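Local structure of mutual gliding-motility protein MglA (Myxococcus xanthus, 5YMX) at residues Phe57-Leu62 against Phe74-Val79. The protein is a small Ras-like G-domain protein of the ADP-ribosylation factor family, named for its part in gliding motility and holding guanosine-5'-diphosphate in this structure. Numbering follows the deposited sequence.
Sequences FDFLPL and FHLYTV
Asp58 and His75 are paired as non-hydrogen-bonded neighbours in the antiparallel hairpin of strands 53-59 and 71-78, part of the central sheet of this Ras-like, P-loop NTPase-type fold. Their side chains run alongside one another, and the Asp58 methylene lies over one face of the imidazole, CB 3.5 Å from the ring centroid and 16° off its normal, a CH-pi contact. A chi1 of 67° places CG of Asp58 between the backbone N and the carbonyl carbon, with CB over the ring; the carboxylate plane is tilted 43° from the imidazole, and OD1 forms a salt bridge with Arg73. His75 NE2 hydrogen-bonds to Asn12 ND2.

On the other sheet face, Phe57 and Leu76 point the same way, ring atom CZ of Phe57 3.8 Å from CD1 of Leu76, and both rest on Ile32 of helix 25-34. Phe59 brings CE1 to 3.9 Å from CB of Phe74, while CG of Leu76 sits at the edge of the Phe59 ring. Beyond the strand, Pro61 meets the edge of the Phe74 ring through CG, 4.0 Å from CD2. Reciprocal N-H...O bonds join Phe57 to Leu76 and Phe59 to Phe74, and between them Asp58 CA makes a CA-H...O contact with Phe74 O at 3.1 Å.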
loop_
_atom_site.group_PDB
_atom_site.type_symbol
_atom_site.label_atom_id
_atom_site.label_comp_id
_atom_site.label_asym_id
_atom_site.label_seq_id
_atom_site.Cartn_x
_atom_site.Cartn_y
_atom_site.Cartn_z
ATOM N N PHE A 57 0.666 3.672 -10.274
ATOM C CA PHE A 57 1.666 3.414 -11.303
ATOM C C PHE A 57 2.248 2.027 -11.090
ATOM O O PHE A 57 2.046 1.396 -10.050
ATOM C CB PHE A 57 2.778 4.475 -11.317
ATOM C CG PHE A 57 3.688 4.436 -10.119
ATOM C CD1 PHE A 57 3.334 5.073 -8.934
ATOM C CD2 PHE A 57 4.923 3.800 -10.185
ATOM C CE1 PHE A 57 4.194 5.061 -7.828
ATOM C CE2 PHE A 57 5.788 3.802 -9.097
ATOM C CZ PHE A 57 5.426 4.436 -7.920
ATOM N N ASP A 58 3.004 1.565 -12.078
ATOM C CA ASP A 58 3.679 0.286 -11.953
ATOM C C ASP A 58 5.150 0.415 -12.325
ATOM O O ASP A 58 5.566 1.339 -13.027
ATOM C CB ASP A 58 2.976 -0.839 -12.755
ATOM C CG ASP A 58 3.056 -0.637 -14.252
ATOM O OD1 ASP A 58 4.140 -0.856 -14.835
ATOM O OD2 ASP A 58 2.027 -0.275 -14.854
ATOM N N PHE A 59 5.940 -0.518 -11.812
ATOM C CA PHE A 59 7.358 -0.536 -12.139
ATOM C C PHE A 59 7.899 -1.947 -11.951
ATOM O O PHE A 59 7.355 -2.747 -11.183
ATOM C CB PHE A 59 8.164 0.479 -11.308
ATOM C CG PHE A 59 8.207 0.164 -9.844
ATOM C CD1 PHE A 59 7.125 0.446 -9.030
ATOM C CD2 PHE A 59 9.332 -0.424 -9.279
ATOM C CE1 PHE A 59 7.162 0.147 -7.668
ATOM C CE2 PHE A 59 9.375 -0.727 -7.926
ATOM C CZ PHE A 59 8.287 -0.443 -7.120
ATOM N N LEU A 60 8.969 -2.239 -12.679
ATOM C CA LEU A 60 9.582 -3.565 -12.688
ATOM C C LEU A 60 10.991 -3.402 -12.145
ATOM O O LEU A 60 11.905 -3.031 -12.901
ATOM C CB LEU A 60 9.624 -4.095 -14.122
ATOM C CG LEU A 60 10.077 -5.532 -14.379
ATOM C CD1 LEU A 60 9.010 -6.511 -13.939
ATOM C CD2 LEU A 60 10.423 -5.740 -15.855
ATOM N N PRO A 61 11.226 -3.647 -10.855
ATOM C CA PRO A 61 12.555 -3.356 -10.290
ATOM C C PRO A 61 13.627 -4.259 -10.885
ATOM O O PRO A 61 13.447 -5.472 -10.999
ATOM C CB PRO A 61 12.372 -3.598 -8.785
ATOM C CG PRO A 61 11.127 -4.397 -8.646
ATOM C CD PRO A 61 10.265 -4.125 -9.843
ATOM N N LEU A 62 14.757 -3.648 -11.262
ATOM C CA LEU A 62 15.841 -4.387 -11.898
ATOM C C LEU A 62 16.622 -5.241 -10.910
ATOM O O LEU A 62 17.243 -6.229 -11.318
ATOM C CB LEU A 62 16.798 -3.421 -12.599
ATOM C CG LEU A 62 16.258 -2.688 -13.826
ATOM C CD1 LEU A 62 17.279 -1.676 -14.329
ATOM C CD2 LEU A 62 15.896 -3.679 -14.920
ATOM N N PHE A 74 5.490 -4.405 -9.684
ATOM C CA PHE A 74 4.715 -3.864 -8.575
ATOM C C PHE A 74 3.846 -2.717 -9.058
ATOM O O PHE A 74 4.301 -1.855 -9.813
ATOM C CB PHE A 74 5.633 -3.404 -7.435
ATOM C CG PHE A 74 6.229 -4.545 -6.676
ATOM C CD1 PHE A 74 5.500 -5.183 -5.685
ATOM C CD2 PHE A 74 7.494 -5.022 -6.991
ATOM C CE1 PHE A 74 6.032 -6.263 -4.998
ATOM C CE2 PHE A 74 8.027 -6.098 -6.303
ATOM C CZ PHE A 74 7.296 -6.714 -5.307
ATOM N N HIS A 75 2.586 -2.719 -8.623
ATOM C CA HIS A 75 1.632 -1.674 -8.961
ATOM C C HIS A 75 1.207 -1.038 -7.651
ATOM O O HIS A 75 0.659 -1.727 -6.788
ATOM C CB HIS A 75 0.393 -2.270 -9.635
ATOM C CG HIS A 75 0.669 -3.010 -10.904
ATOM N ND1 HIS A 75 0.126 -2.627 -12.111
ATOM C CD2 HIS A 75 1.390 -4.131 -11.150
ATOM C CE1 HIS A 75 0.522 -3.465 -13.049
ATOM N NE2 HIS A 75 1.290 -4.386 -12.495
ATOM N N LEU A 76 1.456 0.255 -7.499
ATOM C CA LEU A 76 1.107 0.979 -6.279
ATOM C C LEU A 76 -0.159 1.780 -6.536
ATOM O O LEU A 76 -0.236 2.521 -7.525
ATOM C CB LEU A 76 2.238 1.908 -5.829
ATOM C CG LEU A 76 3.651 1.331 -5.709
ATOM C CD1 LEU A 76 4.523 2.289 -4.920
ATOM C CD2 LEU A 76 3.682 -0.062 -5.099
ATOM N N TYR A 77 -1.142 1.639 -5.639
ATOM C CA TYR A 77 -2.458 2.248 -5.811
ATOM C C TYR A 77 -2.877 2.987 -4.548
ATOM O O TYR A 77 -2.642 2.509 -3.435
ATOM C CB TYR A 77 -3.538 1.163 -6.040
ATOM C CG TYR A 77 -3.673 0.695 -7.465
ATOM C CD1 TYR A 77 -2.749 -0.178 -8.027
ATOM C CD2 TYR A 77 -4.724 1.132 -8.250
ATOM C CE1 TYR A 77 -2.884 -0.601 -9.343
ATOM C CE2 TYR A 77 -4.862 0.724 -9.568
ATOM C CZ TYR A 77 -3.935 -0.137 -10.107
ATOM O OH TYR A 77 -4.080 -0.540 -11.420
ATOM N N THR A 78 -3.571 4.109 -4.723
ATOM C CA THR A 78 -4.185 4.777 -3.588
ATOM C C THR A 78 -5.377 5.593 -4.053
ATOM O O THR A 78 -5.485 5.959 -5.227
ATOM C CB THR A 78 -3.168 5.657 -2.842
ATOM O OG1 THR A 78 -3.648 5.929 -1.521
ATOM C CG2 THR A 78 -2.917 6.997 -3.549
ATOM N N VAL A 79 -6.271 5.876 -3.110
ATOM C CA VAL A 79 -7.361 6.833 -3.304
ATOM C C VAL A 79 -6.969 8.067 -2.507
ATOM O O VAL A 79 -7.077 8.063 -1.273
ATOM C CB VAL A 79 -8.706 6.280 -2.805
ATOM C CG1 VAL A 79 -9.787 7.348 -2.896
ATOM C CG2 VAL A 79 -9.099 5.056 -3.590
#